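Local structure of thrombospondin related anonymous protein (Plasmodium falciparum, 4F1J) at residues 10-16 / 49-55; 146-150 / 187-191. The protein probably mediates adhesion of the malaria parasite to host ligands, with this von Willebrand factor A domain supplying a magnesium-binding recognition module. The contacts are given in a common frame with arbitrary orientation. Numbering follows the deposited sequence.

Contact 1: residues 10-16 / 49-55; sequences LYLLMDC and LYANIFS. With EDO (1,2-ethanediol), chain J.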
ATOM      1  N   LEU A  10       2.355  -9.149   0.177  1.00  8.66           N
ATOM      2  CA  LEU A  10       1.777  -7.835   0.501  1.00  7.98           C
ATOM      3  C   LEU A  10       2.461  -6.793  -0.372  1.00  7.98           C
ATOM      4  O   LEU A  10       3.675  -6.638  -0.325  1.00  7.34           O
ATOM      5  CB  LEU A  10       1.936  -7.512   1.996  1.00  8.34           C
ATOM      6  CG  LEU A  10       1.163  -6.329   2.567  1.00  8.28           C
ATOM      7  CD1 LEU A  10       1.076  -6.393   4.092  1.00 10.73           C
ATOM      8  CD2 LEU A  10       1.814  -4.985   2.110  1.00  9.11           C
ATOM      9  N   TYR A  11       1.664  -6.147  -1.209  1.00  7.57           N
ATOM     10  CA  TYR A  11       2.117  -5.182  -2.187  1.00  7.40           C
ATOM     11  C   TYR A  11       1.806  -3.781  -1.669  1.00  7.82           C
ATOM     12  O   TYR A  11       0.661  -3.262  -1.767  1.00  7.81           O
ATOM     13  CB  TYR A  11       1.456  -5.376  -3.567  1.00  7.80           C
ATOM     14  CG  TYR A  11       1.577  -6.764  -4.130  1.00  6.98           C
ATOM     15  CD1 TYR A  11       0.697  -7.776  -3.743  1.00  8.93           C
ATOM     16  CD2 TYR A  11       2.576  -7.091  -4.999  1.00  6.73           C
ATOM     17  CE1 TYR A  11       0.831  -9.067  -4.240  1.00  8.77           C
ATOM     18  CE2 TYR A  11       2.709  -8.363  -5.508  1.00  8.56           C
ATOM     19  CZ  TYR A  11       1.825  -9.352  -5.137  1.00  9.59           C
ATOM     20  OH  TYR A  11       2.011 -10.639  -5.638  1.00  9.63           O
ATOM     21  N   LEU A  12       2.847  -3.168  -1.124  1.00  7.73           N
ATOM     22  CA  LEU A  12       2.771  -1.793  -0.625  1.00  7.46           C
ATOM     23  C   LEU A  12       2.951  -0.792  -1.790  1.00  7.51           C
ATOM     24  O   LEU A  12       4.008  -0.766  -2.442  1.00  8.26           O
ATOM     25  CB  LEU A  12       3.832  -1.577   0.472  1.00  7.75           C
ATOM     26  CG  LEU A  12       3.909  -0.157   1.036  1.00  8.81           C
ATOM     27  CD1 LEU A  12       2.604   0.268   1.700  1.00  8.86           C
ATOM     28  CD2 LEU A  12       5.132  -0.079   2.021  1.00  8.73           C
ATOM     29  N   LEU A  13       1.924   0.034  -2.052  1.00  6.88           N
ATOM     30  CA  LEU A  13       1.970   1.008  -3.137  1.00  7.32           C
ATOM     31  C   LEU A  13       1.923   2.373  -2.477  1.00  7.62           C
ATOM     32  O   LEU A  13       0.902   2.760  -1.895  1.00  8.31           O
ATOM     33  CB  LEU A  13       0.778   0.857  -4.116  1.00  7.35           C
ATOM     34  CG  LEU A  13       0.396  -0.540  -4.590  1.00 10.10           C
ATOM     35  CD1 LEU A  13      -0.598  -0.490  -5.742  1.00  7.59           C
ATOM     36  CD2 LEU A  13       1.553  -1.444  -4.943  1.00  9.82           C
ATOM     37  N   MET A  14       3.041   3.094  -2.563  1.00  8.07           N
ATOM     38  CA  MET A  14       3.212   4.326  -1.781  1.00  9.33           C
ATOM     39  C   MET A  14       3.197   5.548  -2.705  1.00  9.01           C
ATOM     40  O   MET A  14       4.106   5.745  -3.491  1.00  9.61           O
ATOM     41  CB  MET A  14       4.518   4.239  -0.998  1.00  9.60           C
ATOM     42  CG  MET A  14       4.795   5.431  -0.142  1.00 11.03           C
ATOM     43  SD  MET A  14       6.312   5.160   0.792  1.00 14.21           S
ATOM     44  CE  MET A  14       6.279   6.562   1.936  1.00 14.47           C
ATOM     45  N   ASP A  15       2.118   6.317  -2.619  1.00  9.43           N
ATOM     46  CA  ASP A  15       1.934   7.566  -3.347  1.00  9.62           C
ATOM     47  C   ASP A  15       3.093   8.498  -2.990  1.00  9.23           C
ATOM     48  O   ASP A  15       3.373   8.704  -1.803  1.00  9.79           O
ATOM     49  CB  ASP A  15       0.587   8.112  -2.908  1.00  9.89           C
ATOM     50  CG  ASP A  15       0.213   9.477  -3.496  1.00  9.36           C
ATOM     51  OD1 ASP A  15       1.080  10.316  -3.812  1.00 10.62           O
ATOM     52  OD2 ASP A  15      -1.013   9.694  -3.523  1.00  8.21           O
ATOM     53  N   CYS A  16       3.783   9.031  -4.000  1.00  9.09           N
ATOM     54  CA  CYS A  16       4.903   9.980  -3.763  1.00  9.11           C
ATOM     55  C   CYS A  16       4.683  11.307  -4.517  1.00  9.61           C
ATOM     56  O   CYS A  16       5.633  12.022  -4.847  1.00  9.32           O
ATOM     57  CB  CYS A  16       6.249   9.344  -4.122  1.00  8.51           C
ATOM     58  SG  CYS A  16       6.443   8.864  -5.844  1.00  9.57           S
ATOM     59  N   LEU A  49       7.011  -8.999   1.452  1.00  9.22           N
ATOM     60  CA  LEU A  49       6.734  -7.639   1.019  1.00  8.36           C
ATOM     61  C   LEU A  49       7.224  -7.325  -0.373  1.00  7.98           C
ATOM     62  O   LEU A  49       8.324  -7.696  -0.771  1.00  7.57           O
ATOM     63  CB  LEU A  49       7.409  -6.654   1.993  1.00  8.72           C
ATOM     64  CG  LEU A  49       7.189  -5.164   1.744  1.00  8.20           C
ATOM     65  CD1 LEU A  49       5.748  -4.773   2.035  1.00  7.17           C
ATOM     66  CD2 LEU A  49       8.205  -4.414   2.640  1.00  8.11           C
ATOM     67  N   TYR A  50       6.386  -6.578  -1.103  1.00  7.40           N
ATOM     68  CA  TYR A  50       6.765  -5.880  -2.331  1.00  7.64           C
ATOM     69  C   TYR A  50       6.463  -4.417  -2.055  1.00  7.48           C
ATOM     70  O   TYR A  50       5.530  -4.097  -1.326  1.00  7.48           O
ATOM     71  CB  TYR A  50       5.912  -6.347  -3.494  1.00  6.92           C
ATOM     72  CG  TYR A  50       5.886  -5.406  -4.699  1.00  7.13           C
ATOM     73  CD1 TYR A  50       4.968  -4.341  -4.773  1.00  6.20           C
ATOM     74  CD2 TYR A  50       6.798  -5.572  -5.741  1.00  8.86           C
ATOM     75  CE1 TYR A  50       4.937  -3.511  -5.900  1.00  5.98           C
ATOM     76  CE2 TYR A  50       6.791  -4.712  -6.850  1.00  7.82           C
ATOM     77  CZ  TYR A  50       5.859  -3.691  -6.909  1.00  8.03           C
ATOM     78  OH  TYR A  50       5.857  -2.861  -8.035  1.00  7.95           O
ATOM     79  N   ALA A  51       7.258  -3.530  -2.624  1.00  7.33           N
ATOM     80  CA  ALA A  51       6.978  -2.098  -2.465  1.00  8.09           C
ATOM     81  C   ALA A  51       7.274  -1.362  -3.737  1.00  8.14           C
ATOM     82  O   ALA A  51       8.289  -1.600  -4.391  1.00  8.69           O
ATOM     83  CB  ALA A  51       7.779  -1.479  -1.282  1.00  7.47           C
ATOM     84  N   ASN A  52       6.360  -0.475  -4.101  1.00  8.27           N
ATOM     85  CA  ASN A  52       6.654   0.537  -5.109  1.00  8.14           C
ATOM     86  C   ASN A  52       6.252   1.906  -4.631  1.00  7.91           C
ATOM     87  O   ASN A  52       5.507   2.033  -3.657  1.00  7.76           O
ATOM     88  CB  ASN A  52       6.113   0.211  -6.522  1.00  7.75           C
ATOM     89  CG  ASN A  52       4.596   0.319  -6.688  1.00  7.95           C
ATOM     90  OD1 ASN A  52       3.932   1.172  -6.102  1.00  8.83           O
ATOM     91  ND2 ASN A  52       4.044  -0.547  -7.547  1.00  7.37           N
ATOM     92  N   ILE A  53       6.818   2.920  -5.283  1.00  7.59           N
ATOM     93  CA  ILE A  53       6.317   4.286  -5.138  1.00  8.51           C
ATOM     94  C   ILE A  53       5.624   4.640  -6.438  1.00  8.12           C
ATOM     95  O   ILE A  53       5.973   4.095  -7.503  1.00  9.25           O
ATOM     96  CB  ILE A  53       7.426   5.276  -4.804  1.00  8.67           C
ATOM     97  CG1 ILE A  53       8.558   5.201  -5.827  1.00  8.75           C
ATOM     98  CG2 ILE A  53       7.970   4.992  -3.384  1.00  8.92           C
ATOM     99  CD1 ILE A  53       9.669   6.251  -5.625  1.00 10.75           C
ATOM    100  N   PHE A  54       4.671   5.552  -6.384  1.00  8.09           N
ATOM    101  CA  PHE A  54       4.002   5.973  -7.605  1.00  7.40           C
ATOM    102  C   PHE A  54       3.587   7.437  -7.534  1.00  8.18           C
ATOM    103  O   PHE A  54       3.068   7.929  -6.532  1.00  7.51           O
ATOM    104  CB  PHE A  54       2.805   5.065  -7.946  1.00  7.61           C
ATOM    105  CG  PHE A  54       1.627   5.238  -7.038  1.00  7.27           C
ATOM    106  CD1 PHE A  54       1.529   4.508  -5.871  1.00  7.01           C
ATOM    107  CD2 PHE A  54       0.603   6.125  -7.339  1.00  7.35           C
ATOM    108  CE1 PHE A  54       0.454   4.658  -5.019  1.00  6.90           C
ATOM    109  CE2 PHE A  54      -0.467   6.289  -6.456  1.00  6.37           C
ATOM    110  CZ  PHE A  54      -0.520   5.569  -5.299  1.00  9.03           C
ATOM    111  N   SER A  55       3.885   8.139  -8.620  1.00  8.76           N
ATOM    112  CA  SER A  55       3.358   9.478  -8.819  1.00  8.87           C
ATOM    113  C   SER A  55       3.108   9.591 -10.328  1.00  8.95           C
ATOM    114  O   SER A  55       2.020   9.252 -10.781  1.00  8.22           O
ATOM    115  CB  SER A  55       4.283  10.550  -8.213  1.00  8.37           C
ATOM    116  OG  SER A  55       5.566  10.568  -8.786  1.00  7.33           O
TER
HETATM  117  C1  EDO J 308       0.715   9.395   0.951  1.00 24.46           C
HETATM  118  O1  EDO J 308       0.784   9.977  -0.355  1.00 22.37           O
HETATM  119  C2  EDO J 308       2.117   9.053   1.447  1.00 23.69           C
HETATM  120  O2  EDO J 308       2.746   8.059   0.651  1.00 24.42           O

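Contact 2: residues 146-150 / 187-191; sequences IAVFG and VIGPF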
ATOM      1  N   ILE A 146      -7.686  -5.439  -1.488  1.00 10.11           N
ATOM      2  CA  ILE A 146      -7.085  -4.105  -1.571  1.00  8.91           C
ATOM      3  C   ILE A 146      -7.472  -3.299  -0.347  1.00  8.80           C
ATOM      4  O   ILE A 146      -8.641  -3.249   0.017  1.00  9.26           O
ATOM      5  CB  ILE A 146      -7.542  -3.362  -2.850  1.00  9.24           C
ATOM      6  CG1 ILE A 146      -7.203  -4.196  -4.123  1.00  9.21           C
ATOM      7  CG2 ILE A 146      -6.910  -1.932  -2.891  1.00  9.04           C
ATOM      8  CD1 ILE A 146      -7.751  -3.589  -5.451  1.00  9.61           C
ATOM      9  N   ALA A 147      -6.478  -2.695   0.306  1.00  7.93           N
ATOM     10  CA  ALA A 147      -6.691  -1.808   1.450  1.00  7.76           C
ATOM     11  C   ALA A 147      -6.134  -0.436   1.122  1.00  7.62           C
ATOM     12  O   ALA A 147      -5.165  -0.336   0.389  1.00  7.29           O
ATOM     13  CB  ALA A 147      -6.025  -2.379   2.714  1.00  8.25           C
ATOM     14  N   VAL A 148      -6.741   0.606   1.680  1.00  6.72           N
ATOM     15  CA  VAL A 148      -6.297   1.972   1.451  1.00  7.51           C
ATOM     16  C   VAL A 148      -6.201   2.757   2.759  1.00  7.45           C
ATOM     17  O   VAL A 148      -7.130   2.786   3.574  1.00  9.36           O
ATOM     18  CB  VAL A 148      -7.233   2.746   0.491  1.00  6.32           C
ATOM     19  CG1 VAL A 148      -6.801   4.215   0.387  1.00  9.54           C
ATOM     20  CG2 VAL A 148      -7.258   2.103  -0.919  1.00  5.91           C
ATOM     21  N   PHE A 149      -5.079   3.437   2.920  1.00  8.08           N
ATOM     22  CA  PHE A 149      -4.845   4.348   4.048  1.00  8.46           C
ATOM     23  C   PHE A 149      -4.733   5.743   3.439  1.00  8.94           C
ATOM     24  O   PHE A 149      -3.741   6.062   2.778  1.00  8.90           O
ATOM     25  CB  PHE A 149      -3.558   3.945   4.772  1.00  9.20           C
ATOM     26  CG  PHE A 149      -3.278   4.717   6.052  1.00  9.32           C
ATOM     27  CD1 PHE A 149      -2.574   5.915   6.009  1.00  9.04           C
ATOM     28  CD2 PHE A 149      -3.678   4.219   7.289  1.00 10.29           C
ATOM     29  CE1 PHE A 149      -2.275   6.615   7.168  1.00  9.99           C
ATOM     30  CE2 PHE A 149      -3.392   4.929   8.461  1.00 11.88           C
ATOM     31  CZ  PHE A 149      -2.687   6.107   8.402  1.00 11.07           C
ATOM     32  N   GLY A 150      -5.756   6.564   3.662  1.00  9.45           N
ATOM     33  CA  GLY A 150      -5.826   7.909   3.099  1.00 10.10           C
ATOM     34  C   GLY A 150      -5.286   8.945   4.050  1.00 10.15           C
ATOM     35  O   GLY A 150      -5.479   8.850   5.260  1.00 10.19           O
ATOM     36  N   VAL A 187      -2.616   5.843  13.639  1.00 14.81           N
ATOM     37  CA  VAL A 187      -3.743   5.205  12.937  1.00 14.51           C
ATOM     38  C   VAL A 187      -3.280   3.913  12.240  1.00 13.78           C
ATOM     39  O   VAL A 187      -4.068   2.989  12.070  1.00 13.46           O
ATOM     40  CB  VAL A 187      -4.420   6.183  11.934  1.00 14.42           C
ATOM     41  CG1 VAL A 187      -5.642   5.505  11.255  1.00 15.37           C
ATOM     42  CG2 VAL A 187      -4.863   7.464  12.654  1.00 14.67           C
ATOM     43  N   ILE A 188      -1.991   3.825  11.923  1.00 12.89           N
ATOM     44  CA  ILE A 188      -1.476   2.739  11.063  1.00 12.69           C
ATOM     45  C   ILE A 188      -1.536   1.363  11.739  1.00 12.88           C
ATOM     46  O   ILE A 188      -1.866   0.369  11.100  1.00 13.06           O
ATOM     47  CB  ILE A 188      -0.033   3.052  10.538  1.00 12.76           C
ATOM     48  CG1 ILE A 188       0.393   2.065   9.428  1.00 11.94           C
ATOM     49  CG2 ILE A 188       0.988   3.027  11.677  1.00 12.19           C
ATOM     50  CD1 ILE A 188      -0.464   2.082   8.190  1.00 14.27           C
ATOM     51  N   GLY A 189      -1.252   1.306  13.039  1.00 13.47           N
ATOM     52  CA  GLY A 189      -1.331   0.028  13.770  1.00 13.67           C
ATOM     53  C   GLY A 189      -2.717  -0.595  13.771  1.00 13.84           C
ATOM     54  O   GLY A 189      -2.887  -1.718  13.300  1.00 13.41           O
ATOM     55  N   PRO A 190      -3.732   0.128  14.298  1.00 14.55           N
ATOM     56  CA  PRO A 190      -5.112  -0.341  14.237  1.00 14.80           C
ATOM     57  C   PRO A 190      -5.580  -0.683  12.815  1.00 14.71           C
ATOM     58  O   PRO A 190      -6.282  -1.670  12.608  1.00 15.08           O
ATOM     59  CB  PRO A 190      -5.888   0.843  14.805  1.00 15.17           C
ATOM     60  CG  PRO A 190      -4.927   1.469  15.771  1.00 15.95           C
ATOM     61  CD  PRO A 190      -3.624   1.394  15.057  1.00 15.14           C
ATOM     62  N   PHE A 191      -5.165   0.119  11.839  1.00 14.18           N
ATOM     63  CA  PHE A 191      -5.491  -0.164  10.438  1.00 12.92           C
ATOM     64  C   PHE A 191      -4.928  -1.524   9.994  1.00 12.41           C
ATOM     65  O   PHE A 191      -5.660  -2.362   9.462  1.00 11.65           O
ATOM     66  CB  PHE A 191      -5.001   0.987   9.544  1.00 12.94           C
ATOM     67  CG  PHE A 191      -5.055   0.692   8.055  1.00 12.32           C
ATOM     68  CD1 PHE A 191      -6.272   0.651   7.362  1.00 13.94           C
ATOM     69  CD2 PHE A 191      -3.892   0.499   7.346  1.00  9.76           C
ATOM     70  CE1 PHE A 191      -6.305   0.395   5.987  1.00 11.85           C
ATOM     71  CE2 PHE A 191      -3.930   0.244   5.967  1.00 11.23           C
ATOM     72  CZ  PHE A 191      -5.139   0.209   5.302  1.00 12.26           C
TER

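Contact 1: residues 10-16 / 49-55
Parallel strands 10-15 and 49-54 show how regular backbone pairing can go with uneven cover of the residues by the neighbouring strand. Phe54, Cys16 and Tyr50 lose the most surface. The Phe54 ring reaches strand 10-15, where Asp15 CA sits over its face in a CH-pi contact, 3.8 Å from the ring centroid; Phe54 N donates to Met14 O (3.0 Å), and Phe54 O accepts from Cys16 N (2.9 Å). That last bond carries pairing past the strand end, while Cys16 SG lies 3.9 Å from Ile53 CB. With helix 22-38 the strands form a beta-alpha-beta unit of the vWA fold, and strand 10-15 ends at the metal ion-dependent adhesion site: Asp15 OD1 is hydrogen-bonded to Ser17 OG, and Ser17 binds magnesium with Ser19 and Asp123. 1,2-Ethanediol, probably from the crystallisation liquor, hydrogen-bonds through O2 to Asp15 O (2.6 Å). Farther back, Tyr50 N donates to Leu10 O and Tyr50 O accepts from Leu12 N (both 2.8 Å), while Tyr50 CD1 lies 3.7 Å from Tyr11 CD2.

Contact 2: residues 146-150 / 187-191
A helix laid on a sheet is held mostly by side-chain packing, and this pair illustrates the rule: strand 146-150 and helix 187-191 share no hydrogen bonds; the backbones are far apart and the strand's is paired with its sheet neighbours. The segment axes approach to 10.5 Å and run nearly antiparallel, at 163°, a separation bridged by side chains from both partners.

The aromatic contact is central. Phe149 turns its edge toward the face of Phe191 in an edge-to-face pair, with centroids 5.4 Å apart and planes at 63°; Phe149 CD2 comes within 3.7 Å of Phe191 CD2. Two CH-pi contacts extend it. Phe149 CB sits over the Phe191 ring, 4.3 Å from its centroid, and Ile188 CD1 lies at the same distance from the centroid of the Phe149 ring, over its face.

Other apolar contacts, aliphatic carbon to ring, complete the packing. Val187 CG1 approaches Phe149 CE2 at 3.6 Å, and Ala147 CB meets Phe191 CZ at 3.8 Å, the small alanine giving the Phe191 ring access to the strand. Val187 and Phe191 can both face the strand because they are one helical turn apart, joined by the bond from Phe191 N to Val187 O (3.1 Å), even though the helix is kinked around Gly189 and Pro190.

Leu32 of helix 22-38 touches both Phe149 and Ile188, so two helices share this side of the sheet. Such a hydrophobic layer between a central, mainly parallel sheet and its C-terminal helix is characteristic of the Rossmann-like alpha/beta sandwich of vWA domains.

From the N terminus, the chain runs through strand 8-15, crosses over by helix 22-38 and returns in strand 47-54, where contact 1 closes a loop of 32 residues. Later, after strand 115-122 has been laid beside strand 8-15, contact 2 opens at strand 145-151; it closes 36 residues on, in helix 184-200. The two loops are in series and neither nest nor cross. Their centres lie about 14 Å apart and their nearest atoms about 7 Å, so the contacts do not touch, yet strand 115-122 bridges them, hydrogen-bonding through its backbone to Tyr11, Leu13, Ala147 and Phe149. Leu36 of helix 22-38 touches both Leu12 and Ile188, linking the two regions on one face of the sheet.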